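Local structure of putative xanthine dehydrogenase YAGS fad-binding subunit (Escherichia coli, 5G5G) at residues T279-Q287 and E345-P356; T300-L311 and N331-D342. The protein is probably the molybdenum-cofactor-binding subunit of a three-subunit periplasmic aldehyde oxidase of the xanthine oxidase family, which would oxidise aldehydes to carboxylic acids. One frame throughout, in Å; residues are numbered along the deposited sequence.

Interaction 1 of 2, residues T279-Q287 and E345-P356; sequences TTHRPATLQ and EGNAMRAPGEAP. With MOS (dioxothiomolybdenum(VI) ion), chain Z; MCN (pterin cytosine dinucleotide), chain Y.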
loop_
_atom_site.group_PDB
_atom_site.type_symbol
_atom_site.label_atom_id
_atom_site.label_comp_id
_atom_site.label_asym_id
_atom_site.label_seq_id
_atom_site.Cartn_x
_atom_site.Cartn_y
_atom_site.Cartn_z
ATOM N N THR C 279 7.139 12.846 1.355
ATOM C CA THR C 279 8.125 11.964 1.959
ATOM C C THR C 279 9.108 11.512 0.865
ATOM O O THR C 279 9.464 12.310 0.027
ATOM C CB THR C 279 7.519 10.791 2.722
ATOM O OG1 THR C 279 6.791 9.871 1.889
ATOM C CG2 THR C 279 6.531 11.320 3.776
ATOM N N THR C 280 9.560 10.264 0.905
ATOM C CA THR C 280 10.516 9.796 -0.079
ATOM C C THR C 280 9.859 8.751 -0.998
ATOM O O THR C 280 8.777 8.238 -0.698
ATOM C CB THR C 280 11.734 9.174 0.583
ATOM O OG1 THR C 280 11.386 7.983 1.280
ATOM C CG2 THR C 280 12.360 10.151 1.555
ATOM N N HIS C 281 10.574 8.462 -2.072
ATOM C CA HIS C 281 10.172 7.473 -3.023
ATOM C C HIS C 281 11.385 6.690 -3.579
ATOM O O HIS C 281 12.444 7.220 -3.586
ATOM C CB HIS C 281 9.524 8.140 -4.266
ATOM C CG HIS C 281 10.415 9.130 -4.953
ATOM N ND1 HIS C 281 11.141 8.826 -6.077
ATOM C CD2 HIS C 281 10.720 10.412 -4.648
ATOM C CE1 HIS C 281 11.869 9.864 -6.425
ATOM N NE2 HIS C 281 11.628 10.842 -5.577
ATOM N N ARG C 282 11.169 5.468 -4.018
ATOM C CA ARG C 282 12.233 4.809 -4.772
ATOM C C ARG C 282 12.469 5.632 -6.063
ATOM O O ARG C 282 11.534 5.873 -6.761
ATOM C CB ARG C 282 11.906 3.378 -5.166
ATOM C CG ARG C 282 13.139 2.678 -5.758
ATOM C CD ARG C 282 12.859 1.331 -6.418
ATOM N NE ARG C 282 12.150 0.385 -5.558
ATOM C CZ ARG C 282 12.692 -0.383 -4.592
ATOM N NH1 ARG C 282 13.932 -0.207 -4.168
ATOM N NH2 ARG C 282 11.911 -1.221 -3.914
ATOM N N PRO C 283 13.726 5.987 -6.380
ATOM C CA PRO C 283 13.980 6.632 -7.667
ATOM C C PRO C 283 13.690 5.707 -8.822
ATOM O O PRO C 283 14.055 4.521 -8.774
ATOM C CB PRO C 283 15.476 6.955 -7.606
ATOM C CG PRO C 283 15.817 6.938 -6.121
ATOM C CD PRO C 283 14.950 5.898 -5.563
ATOM N N ALA C 284 13.075 6.263 -9.854
ATOM C CA ALA C 284 13.007 5.656 -11.153
ATOM C C ALA C 284 14.421 5.356 -11.615
ATOM O O ALA C 284 15.393 6.040 -11.184
ATOM C CB ALA C 284 12.338 6.569 -12.171
ATOM N N THR C 285 14.552 4.339 -12.462
ATOM C CA THR C 285 15.824 4.029 -13.096
ATOM C C THR C 285 15.689 3.898 -14.619
ATOM O O THR C 285 14.643 3.601 -15.156
ATOM C CB THR C 285 16.526 2.740 -12.545
ATOM O OG1 THR C 285 15.788 1.572 -12.964
ATOM C CG2 THR C 285 16.620 2.780 -11.002
ATOM N N LEU C 286 16.818 4.058 -15.293
ATOM C CA LEU C 286 16.948 3.824 -16.733
ATOM C C LEU C 286 18.272 3.034 -16.841
ATOM O O LEU C 286 19.325 3.549 -16.474
ATOM C CB LEU C 286 16.956 5.150 -17.485
ATOM C CG LEU C 286 16.962 5.140 -19.008
ATOM C CD1 LEU C 286 16.575 6.521 -19.522
ATOM C CD2 LEU C 286 18.307 4.721 -19.587
ATOM N N GLN C 287 18.197 1.789 -17.259
ATOM C CA GLN C 287 19.334 0.876 -17.153
ATOM C C GLN C 287 19.720 0.308 -18.515
ATOM O O GLN C 287 18.840 -0.096 -19.288
ATOM C CB GLN C 287 19.009 -0.266 -16.228
ATOM C CG GLN C 287 18.591 0.179 -14.821
ATOM C CD GLN C 287 18.299 -0.985 -13.930
ATOM O OE1 GLN C 287 19.119 -1.894 -13.744
ATOM N NE2 GLN C 287 17.164 -0.941 -13.318
ATOM N N GLU C 345 12.343 13.955 -2.753
ATOM C CA GLU C 345 13.571 13.220 -2.420
ATOM C C GLU C 345 13.427 11.732 -2.743
ATOM O O GLU C 345 12.560 11.053 -2.207
ATOM C CB GLU C 345 13.899 13.328 -0.924
ATOM C CG GLU C 345 15.239 12.737 -0.499
ATOM C CD GLU C 345 15.458 12.879 0.988
ATOM O OE1 GLU C 345 15.540 14.036 1.479
ATOM O OE2 GLU C 345 15.585 11.842 1.659
ATOM N N GLY C 346 14.352 11.222 -3.542
ATOM C CA GLY C 346 14.511 9.813 -3.755
ATOM C C GLY C 346 15.280 9.210 -2.596
ATOM O O GLY C 346 16.245 9.797 -2.083
ATOM N N ASN C 347 14.870 8.028 -2.176
ATOM C CA ASN C 347 15.589 7.376 -1.092
ATOM C C ASN C 347 15.173 5.908 -1.010
ATOM O O ASN C 347 14.436 5.399 -1.865
ATOM C CB ASN C 347 15.384 8.125 0.254
ATOM C CG ASN C 347 16.653 8.175 1.103
ATOM O OD1 ASN C 347 17.362 7.150 1.272
ATOM N ND2 ASN C 347 16.904 9.313 1.688
ATOM N N ALA C 348 15.613 5.267 0.075
ATOM C CA ALA C 348 15.412 3.837 0.263
ATOM C C ALA C 348 13.975 3.377 0.214
ATOM O O ALA C 348 13.075 3.922 0.886
ATOM C CB ALA C 348 15.998 3.383 1.579
ATOM N N MET C 349 13.789 2.314 -0.533
ATOM C CA MET C 349 12.617 1.491 -0.465
ATOM C C MET C 349 13.096 0.043 -0.585
ATOM O O MET C 349 14.107 -0.212 -1.260
ATOM C CB MET C 349 11.631 1.840 -1.551
ATOM C CG MET C 349 10.371 1.000 -1.547
ATOM S SD MET C 349 9.109 1.715 -2.666
ATOM C CE MET C 349 7.935 0.396 -2.897
ATOM N N ARG C 350 12.382 -0.825 0.111
ATOM C CA ARG C 350 12.711 -2.282 0.265
ATOM C C ARG C 350 13.651 -2.793 -0.826
ATOM O O ARG C 350 13.276 -2.831 -1.995
ATOM C CB ARG C 350 11.426 -3.075 0.303
ATOM C CG ARG C 350 11.610 -4.502 0.862
ATOM C CD ARG C 350 10.242 -5.119 0.991
ATOM N NE ARG C 350 10.270 -6.353 1.758
ATOM C CZ ARG C 350 9.211 -6.956 2.317
ATOM N NH1 ARG C 350 8.001 -6.481 2.141
ATOM N NH2 ARG C 350 9.366 -8.077 3.012
ATOM N N ALA C 351 14.854 -3.171 -0.417
ATOM C CA ALA C 351 15.959 -3.614 -1.318
ATOM C C ALA C 351 16.354 -2.500 -2.293
ATOM O O ALA C 351 16.349 -2.670 -3.524
ATOM C CB ALA C 351 15.612 -4.909 -2.054
ATOM N N PRO C 352 16.811 -1.372 -1.754
ATOM C CA PRO C 352 17.275 -0.301 -2.618
ATOM C C PRO C 352 18.407 -0.812 -3.498
ATOM O O PRO C 352 19.297 -1.547 -3.013
ATOM C CB PRO C 352 17.817 0.765 -1.652
ATOM C CG PRO C 352 17.803 0.138 -0.320
ATOM C CD PRO C 352 16.940 -1.048 -0.326
ATOM N N GLY C 353 18.294 -0.467 -4.766
ATOM C CA GLY C 353 19.271 -0.882 -5.755
ATOM C C GLY C 353 18.981 -2.262 -6.308
ATOM O O GLY C 353 18.772 -2.403 -7.523
ATOM N N GLU C 354 18.995 -3.315 -5.468
ATOM C CA GLU C 354 18.753 -4.657 -5.999
ATOM C C GLU C 354 17.360 -4.835 -6.554
ATOM O O GLU C 354 17.168 -5.506 -7.567
ATOM C CB GLU C 354 19.040 -5.749 -4.943
ATOM C CG GLU C 354 20.476 -6.238 -4.974
ATOM C CD GLU C 354 21.458 -5.338 -4.282
ATOM O OE1 GLU C 354 21.084 -4.349 -3.628
ATOM O OE2 GLU C 354 22.659 -5.651 -4.400
ATOM N N ALA C 355 16.347 -4.228 -5.944
ATOM C CA ALA C 355 15.000 -4.468 -6.499
ATOM C C ALA C 355 14.933 -4.016 -7.994
ATOM O O ALA C 355 14.634 -4.814 -8.869
ATOM C CB ALA C 355 13.918 -3.823 -5.630
ATOM N N PRO C 356 15.260 -2.746 -8.308
ATOM C CA PRO C 356 15.229 -2.348 -9.724
ATOM C C PRO C 356 16.357 -2.929 -10.555
ATOM O O PRO C 356 16.158 -3.232 -11.761
ATOM C CB PRO C 356 15.259 -0.808 -9.668
ATOM C CG PRO C 356 15.984 -0.500 -8.370
ATOM C CD PRO C 356 15.533 -1.583 -7.422
HETATM MO MO MOS Z . 14.862 -1.282 4.185
HETATM S S MOS Z . 14.908 0.045 2.286
HETATM O O1 MOS Z . 14.421 0.027 5.319
HETATM O O2 MOS Z . 16.931 -1.033 3.969
HETATM N N1 MCN Y . 13.901 -13.670 9.941
HETATM C C2 MCN Y . 13.959 -15.014 10.526
HETATM N N3 MCN Y . 15.385 -15.473 10.226
HETATM C C4 MCN Y . 16.371 -14.961 9.508
HETATM C C5 MCN Y . 16.105 -13.533 9.118
HETATM C C6 MCN Y . 14.921 -13.022 9.284
HETATM O O2 MCN Y . 13.190 -15.591 11.096
HETATM N N4 MCN Y . 17.507 -15.480 9.205
HETATM C "C1'" MCN Y . 12.545 -13.146 9.959
HETATM C C2D MCN Y . 12.137 -12.633 11.391
HETATM O "O2'" MCN Y . 10.721 -12.701 11.539
HETATM C "C3'" MCN Y . 12.604 -11.272 11.269
HETATM C C4D MCN Y . 12.298 -10.680 9.819
HETATM O O4D MCN Y . 12.458 -11.999 9.104
HETATM O "O3'" MCN Y . 12.080 -10.263 12.205
HETATM C "C5'" MCN Y . 13.111 -9.743 9.141
HETATM O "O5'" MCN Y . 14.460 -9.769 9.542
HETATM P PA MCN Y . 15.515 -9.099 8.625
HETATM O O1A MCN Y . 16.798 -8.982 9.447
HETATM O O2A MCN Y . 15.519 -9.743 7.284
HETATM O O3A MCN Y . 14.913 -7.542 8.394
HETATM P PB MCN Y . 15.119 -6.360 9.424
HETATM O O1B MCN Y . 16.374 -5.653 9.145
HETATM O O2B MCN Y . 14.841 -6.847 10.809
HETATM O O3B MCN Y . 13.852 -5.514 9.033
HETATM C C10 MCN Y . 13.940 -4.556 7.895
HETATM C "C9'" MCN Y . 13.326 -5.059 6.636
HETATM C "C8'" MCN Y . 13.650 -3.953 5.490
HETATM S "S8'" MCN Y . 15.177 -3.277 5.359
HETATM C "C7'" MCN Y . 12.660 -3.527 4.875
HETATM S "S7'" MCN Y . 12.782 -2.168 3.720
HETATM C "C6'" MCN Y . 11.287 -4.266 4.844
HETATM C C7 MCN Y . 11.540 -5.655 5.602
HETATM O "O9'" MCN Y . 12.080 -5.481 6.849
HETATM N "N5'" MCN Y . 10.401 -3.383 5.768
HETATM C C4A MCN Y . 9.128 -3.966 6.298
HETATM N "N8'" MCN Y . 10.212 -6.268 5.820
HETATM C C4B MCN Y . 9.196 -5.532 6.319
HETATM N "N1'" MCN Y . 8.011 -6.184 6.661
HETATM C "C2'" MCN Y . 6.998 -5.564 7.400
HETATM N "N2'" MCN Y . 5.930 -6.132 7.697
HETATM N "N3'" MCN Y . 7.006 -4.197 7.334
HETATM C "C4'" MCN Y . 8.029 -3.314 7.027
HETATM O "O4'" MCN Y . 8.144 -2.074 7.012
HETATM O O HOH W 1 10.895 14.675 -0.374
HETATM O O HOH W 2 13.226 6.281 2.357
#
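Arg282 reaches from 279-287 into the turn that 345-356 makes beside the molybdenum site. Its CB packs 3.9 Å from Met349 CB. With CG anti to the backbone N (chi1 -171°), the chain runs outward to CD, which lies 4.1 Å from Pro356 CD, and then bends at chi3 to bring the guanidinium edge to the backbone carbonyl of Arg350. NE turns to Gln185. NH2 makes the straight bond, 2.9 Å to Arg350 O with an N-H...O angle of 171°, nearly in the guanidinium plane. NH1 gives Met349 O a bent, weak bond and forms a salt bridge with Glu317. The plane is sandwiched, Ala355 CB over one face, 3.7 Å from Arg282 NH2, and the CB and CG of Met349 over the other, so both its tilt and its rotation are fixed.

On one flank, the backbones form a single bridge, with Asn347 N donating to His281 O at 2.9 Å; Gly346 CA rests over the His281 ring in a CH-pi contact, 3.8 Å from its centroid. On the other, Gln287 NE2 meets Pro356 O at 2.9 Å from above the carbonyl plane and also donates to Thr285 OG1, while Gln287 OE1 bonds His304 NE2 and Thr285 OG1 bonds Thr182. Through its bonds to Met349 O and Arg350 O, Arg282 holds the backbone of the cofactor pocket: Ala348, Met349, Arg350 and Pro352 line the sulfur of the dioxothiomolybdenum ion, Arg350 N standing 3.4 Å from it, and the Arg350 guanidinium lies with one face over the pterin.

The contact joins the beginning of strand 285-293, a neighbour of strand 299-310, to the start of helix 354-372, which Gly353 precedes as N-cap; Arg350 leads away to pack on helix 619-638.

Interaction 2 of 2, residues T300-L311 and N331-D342; sequences TAISHESWSGNL and NRHTGLRLATLD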
loop_
_atom_site.group_PDB
_atom_site.type_symbol
_atom_site.label_atom_id
_atom_site.label_comp_id
_atom_site.label_asym_id
_atom_site.label_seq_id
_atom_site.Cartn_x
_atom_site.Cartn_y
_atom_site.Cartn_z
ATOM N N THR C 300 30.969 -14.108 -20.771
ATOM C CA THR C 300 32.319 -13.588 -20.871
ATOM C C THR C 300 32.411 -12.067 -20.701
ATOM O O THR C 300 33.512 -11.549 -20.492
ATOM C CB THR C 300 32.910 -13.927 -22.228
ATOM O OG1 THR C 300 32.057 -13.419 -23.253
ATOM C CG2 THR C 300 33.048 -15.457 -22.360
ATOM N N ALA C 301 31.281 -11.373 -20.837
ATOM C CA ALA C 301 31.283 -9.922 -20.865
ATOM C C ALA C 301 30.000 -9.410 -20.266
ATOM O O ALA C 301 28.923 -9.826 -20.687
ATOM C CB ALA C 301 31.449 -9.451 -22.308
ATOM N N ILE C 302 30.071 -8.570 -19.224
ATOM C CA ILE C 302 28.864 -8.028 -18.610
ATOM C C ILE C 302 29.086 -6.558 -18.304
ATOM O O ILE C 302 30.068 -6.168 -17.678
ATOM C CB ILE C 302 28.402 -8.816 -17.351
ATOM C CG1 ILE C 302 27.126 -8.181 -16.772
ATOM C CG2 ILE C 302 29.511 -8.927 -16.275
ATOM C CD1 ILE C 302 26.428 -9.153 -15.841
ATOM N N SER C 303 28.198 -5.730 -18.824
ATOM C CA SER C 303 28.209 -4.297 -18.619
ATOM C C SER C 303 26.815 -3.895 -18.126
ATOM O O SER C 303 25.769 -4.300 -18.707
ATOM C CB SER C 303 28.543 -3.537 -19.888
ATOM O OG SER C 303 28.344 -2.104 -19.749
ATOM N N HIS C 304 26.774 -3.128 -17.033
ATOM C CA HIS C 304 25.484 -2.652 -16.512
ATOM C C HIS C 304 25.684 -1.193 -16.094
ATOM O O HIS C 304 26.541 -0.886 -15.243
ATOM C CB HIS C 304 25.057 -3.505 -15.345
ATOM C CG HIS C 304 23.651 -3.286 -14.879
ATOM N ND1 HIS C 304 23.060 -4.133 -13.971
ATOM C CD2 HIS C 304 22.736 -2.337 -15.168
ATOM C CE1 HIS C 304 21.825 -3.722 -13.736
ATOM N NE2 HIS C 304 21.612 -2.620 -14.433
ATOM N N GLU C 305 24.961 -0.297 -16.749
ATOM C CA GLU C 305 24.966 1.123 -16.345
ATOM C C GLU C 305 23.544 1.492 -15.950
ATOM O O GLU C 305 22.597 1.006 -16.545
ATOM C CB GLU C 305 25.491 2.015 -17.446
ATOM C CG GLU C 305 26.943 1.753 -17.767
ATOM C CD GLU C 305 27.542 2.707 -18.764
ATOM O OE1 GLU C 305 26.812 3.294 -19.580
ATOM O OE2 GLU C 305 28.783 2.885 -18.715
ATOM N N SER C 306 23.409 2.303 -14.920
ATOM C CA SER C 306 22.108 2.771 -14.470
ATOM C C SER C 306 22.095 4.257 -14.199
ATOM O O SER C 306 23.044 4.809 -13.609
ATOM C CB SER C 306 21.707 2.021 -13.206
ATOM O OG SER C 306 20.358 2.329 -12.862
ATOM N N TRP C 307 21.046 4.894 -14.687
ATOM C CA TRP C 307 20.768 6.312 -14.438
ATOM C C TRP C 307 19.590 6.416 -13.469
ATOM O O TRP C 307 18.592 5.720 -13.607
ATOM C CB TRP C 307 20.376 6.997 -15.745
ATOM C CG TRP C 307 21.497 7.380 -16.618
ATOM C CD1 TRP C 307 22.014 8.613 -16.781
ATOM C CD2 TRP C 307 22.213 6.514 -17.528
ATOM N NE1 TRP C 307 23.070 8.566 -17.705
ATOM C CE2 TRP C 307 23.175 7.292 -18.182
ATOM C CE3 TRP C 307 22.144 5.144 -17.812
ATOM C CZ2 TRP C 307 24.095 6.731 -19.132
ATOM C CZ3 TRP C 307 23.048 4.585 -18.724
ATOM C CH2 TRP C 307 24.001 5.369 -19.354
ATOM N N SER C 308 19.704 7.309 -12.503
ATOM C CA SER C 308 18.595 7.697 -11.623
ATOM C C SER C 308 18.834 9.169 -11.306
ATOM O O SER C 308 19.923 9.703 -11.597
ATOM C CB SER C 308 18.554 6.854 -10.317
ATOM O OG SER C 308 19.656 7.190 -9.442
ATOM N N GLY C 309 17.851 9.800 -10.716
ATOM C CA GLY C 309 17.960 11.198 -10.377
ATOM C C GLY C 309 17.562 11.509 -8.949
ATOM O O GLY C 309 16.878 10.717 -8.285
ATOM N N ASN C 310 18.022 12.650 -8.468
ATOM C CA ASN C 310 17.635 13.087 -7.138
ATOM C C ASN C 310 17.891 14.565 -6.964
ATOM O O ASN C 310 18.524 15.229 -7.825
ATOM C CB ASN C 310 18.426 12.280 -6.054
ATOM C CG ASN C 310 17.588 11.947 -4.857
ATOM O OD1 ASN C 310 16.685 12.719 -4.490
ATOM N ND2 ASN C 310 17.874 10.819 -4.226
ATOM N N LEU C 311 17.468 15.075 -5.803
ATOM C CA LEU C 311 17.739 16.438 -5.425
ATOM C C LEU C 311 19.248 16.546 -5.238
ATOM O O LEU C 311 19.880 15.516 -4.992
ATOM C CB LEU C 311 17.055 16.757 -4.095
ATOM C CG LEU C 311 15.541 16.815 -4.178
ATOM C CD1 LEU C 311 14.967 16.864 -2.781
ATOM C CD2 LEU C 311 15.084 18.038 -4.943
ATOM N N ASN C 331 35.067 -10.286 -17.792
ATOM C CA ASN C 331 35.191 -8.953 -18.363
ATOM C C ASN C 331 33.943 -8.199 -18.057
ATOM O O ASN C 331 32.843 -8.597 -18.470
ATOM C CB ASN C 331 35.435 -9.056 -19.877
ATOM C CG ASN C 331 36.617 -9.924 -20.194
ATOM O OD1 ASN C 331 37.762 -9.480 -20.098
ATOM N ND2 ASN C 331 36.372 -11.186 -20.513
ATOM N N ARG C 332 34.103 -7.171 -17.235
ATOM C CA ARG C 332 32.965 -6.545 -16.568
ATOM C C ARG C 332 33.095 -5.040 -16.471
ATOM O O ARG C 332 34.188 -4.488 -16.304
ATOM C CB ARG C 332 32.832 -7.089 -15.116
ATOM C CG ARG C 332 33.204 -8.562 -14.955
ATOM C CD ARG C 332 33.079 -9.029 -13.506
ATOM N NE ARG C 332 31.708 -9.133 -13.022
ATOM C CZ ARG C 332 30.941 -10.227 -12.988
ATOM N NH1 ARG C 332 31.397 -11.367 -13.418
ATOM N NH2 ARG C 332 29.729 -10.168 -12.465
ATOM N N HIS C 333 31.966 -4.375 -16.571
ATOM C CA HIS C 333 31.907 -2.941 -16.344
ATOM C C HIS C 333 30.587 -2.600 -15.648
ATOM O O HIS C 333 29.497 -3.058 -16.063
ATOM C CB HIS C 333 32.108 -2.183 -17.654
ATOM C CG HIS C 333 31.599 -0.782 -17.628
ATOM N ND1 HIS C 333 32.353 0.267 -17.166
ATOM C CD2 HIS C 333 30.402 -0.256 -17.982
ATOM C CE1 HIS C 333 31.653 1.389 -17.233
ATOM N NE2 HIS C 333 30.448 1.098 -17.693
ATOM N N THR C 334 30.670 -1.816 -14.571
ATOM C CA THR C 334 29.462 -1.326 -13.936
ATOM C C THR C 334 29.638 0.127 -13.627
ATOM O O THR C 334 30.739 0.594 -13.370
ATOM C CB THR C 334 29.092 -2.092 -12.637
ATOM O OG1 THR C 334 30.256 -2.298 -11.844
ATOM C CG2 THR C 334 28.556 -3.432 -12.901
ATOM N N GLY C 335 28.544 0.875 -13.693
ATOM C CA GLY C 335 28.598 2.284 -13.433
ATOM C C GLY C 335 27.272 2.897 -13.120
ATOM O O GLY C 335 26.248 2.510 -13.692
ATOM N N LEU C 336 27.290 3.870 -12.209
ATOM C CA LEU C 336 26.112 4.675 -11.897
ATOM C C LEU C 336 26.218 6.052 -12.507
ATOM O O LEU C 336 27.315 6.632 -12.606
ATOM C CB LEU C 336 25.887 4.811 -10.369
ATOM C CG LEU C 336 25.607 3.532 -9.598
ATOM C CD1 LEU C 336 25.521 3.844 -8.100
ATOM C CD2 LEU C 336 24.347 2.853 -10.129
ATOM N N ARG C 337 25.063 6.600 -12.878
ATOM C CA ARG C 337 24.967 7.957 -13.404
ATOM C C ARG C 337 23.835 8.654 -12.648
ATOM O O ARG C 337 22.706 8.147 -12.621
ATOM C CB ARG C 337 24.707 7.907 -14.885
ATOM C CG ARG C 337 25.751 7.069 -15.703
ATOM C CD ARG C 337 26.997 7.809 -15.835
ATOM N NE ARG C 337 27.972 7.011 -16.626
ATOM C CZ ARG C 337 28.835 6.118 -16.133
ATOM N NH1 ARG C 337 28.928 5.917 -14.830
ATOM N NH2 ARG C 337 29.708 5.518 -16.969
ATOM N N LEU C 338 24.146 9.805 -12.056
ATOM C CA LEU C 338 23.200 10.483 -11.179
ATOM C C LEU C 338 22.806 11.840 -11.767
ATOM O O LEU C 338 23.637 12.757 -11.823
ATOM C CB LEU C 338 23.839 10.635 -9.781
ATOM C CG LEU C 338 22.916 11.292 -8.750
ATOM C CD1 LEU C 338 21.607 10.579 -8.541
ATOM C CD2 LEU C 338 23.719 11.406 -7.471
ATOM N N ALA C 339 21.560 11.965 -12.204
ATOM C CA ALA C 339 21.028 13.252 -12.671
ATOM C C ALA C 339 20.520 14.048 -11.490
ATOM O O ALA C 339 20.211 13.488 -10.429
ATOM C CB ALA C 339 19.890 13.036 -13.655
ATOM N N THR C 340 20.366 15.348 -11.732
ATOM C CA THR C 340 19.668 16.219 -10.791
ATOM C C THR C 340 18.211 16.384 -11.210
ATOM O O THR C 340 17.935 16.861 -12.299
ATOM C CB THR C 340 20.393 17.558 -10.691
ATOM O OG1 THR C 340 21.684 17.267 -10.169
ATOM C CG2 THR C 340 19.673 18.497 -9.716
ATOM N N LEU C 341 17.299 16.007 -10.318
ATOM C CA LEU C 341 15.866 16.169 -10.570
ATOM C C LEU C 341 15.263 16.871 -9.376
ATOM O O LEU C 341 15.611 16.527 -8.261
ATOM C CB LEU C 341 15.134 14.840 -10.795
ATOM C CG LEU C 341 15.549 13.929 -11.991
ATOM C CD1 LEU C 341 14.793 12.614 -11.961
ATOM C CD2 LEU C 341 15.307 14.672 -13.306
ATOM N N ASP C 342 14.302 17.762 -9.646
ATOM C CA ASP C 342 13.628 18.547 -8.634
ATOM C C ASP C 342 12.305 17.943 -8.221
ATOM O O ASP C 342 11.408 18.646 -7.776
ATOM C CB ASP C 342 13.428 19.974 -9.172
ATOM C CG ASP C 342 14.743 20.647 -9.465
ATOM O OD1 ASP C 342 15.457 20.869 -8.471
ATOM O OD2 ASP C 342 15.088 20.865 -10.676
HETATM O O HOH W 3 27.712 6.243 -19.688
HETATM O O HOH W 4 22.208 6.507 -10.444
#
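Glu305 and His333 meet through a short hydrogen bond, His333 NE2 to Glu305 OE2 at 2.6 Å. The carboxylate lies at the edge of the imidazole with its plane turned 59° from the ring, and the nitrogen approaches OE2 from its anti side. The same oxygen is 3.3 Å from Arg337 NH2, a salt bridge of charges alone, since it sits well out of the guanidinium plane. A water links Glu305 OE1 to Arg337 NE.

Arg337 is bent at chi2 (-75°), which carries its aliphatic part across the Trp307 indole. Arg337 CB stands over the five-membered ring, 3.4 Å from its centroid, in a CH-pi contact. On the opposite face of the sheet Ile302 CG2 lies 3.8 Å from Arg332 CZ, over the centre of the guanidinium.

Between these two faces the strands run parallel from Ile302 with Arg332 to Asn310 with Thr340, each bonding alternately to the other through backbone N-H and C=O groups. They are neighbours in a mixed sheet, with strand 285-293 antiparallel beyond 299-310 and strand 160-162 beyond 331-340. At the start, Asn331 ND2 donates to Thr300 O at 2.9 Å, while its OD1 accepts from Asp164 N.

Further out, Asn161 takes His333 ND1, Asp159 forms a salt bridge with Arg337 NH1, and Val150 O accepts from Trp307 NE1. Ser323 holds both His304 and Arg332.

With one imidazole nitrogen on a carboxylate and the other on an amide oxygen, His333 may be doubly protonated; the Glu305 charge would then be shared between His333 and Arg337, with Arg337 also balanced by Asp159.

How the interactions relate
Both contacts are buried, but interaction 1 lies about 10 Å from the centre of the chain, measured to its own centre, and interaction 2 about 21 Å. They share one mixed sheet: strand 285-293 neighbours strand 299-310, and Gln287 OE1 lies 2.7 Å from His304 NE2, a probable hydrogen bond between them. Along the sequence, interaction 2 is nested within the loop that interaction 1 closes. Their chemistry follows place. Regular parallel pairing with a carboxylate, a histidine and an arginine on one face makes up 300-311 and 331-342, whereas 279-287 and 345-356 join irregular backbone largely through one arginine beside the molybdenum cofactor, helped by a single bridge and a glutamine.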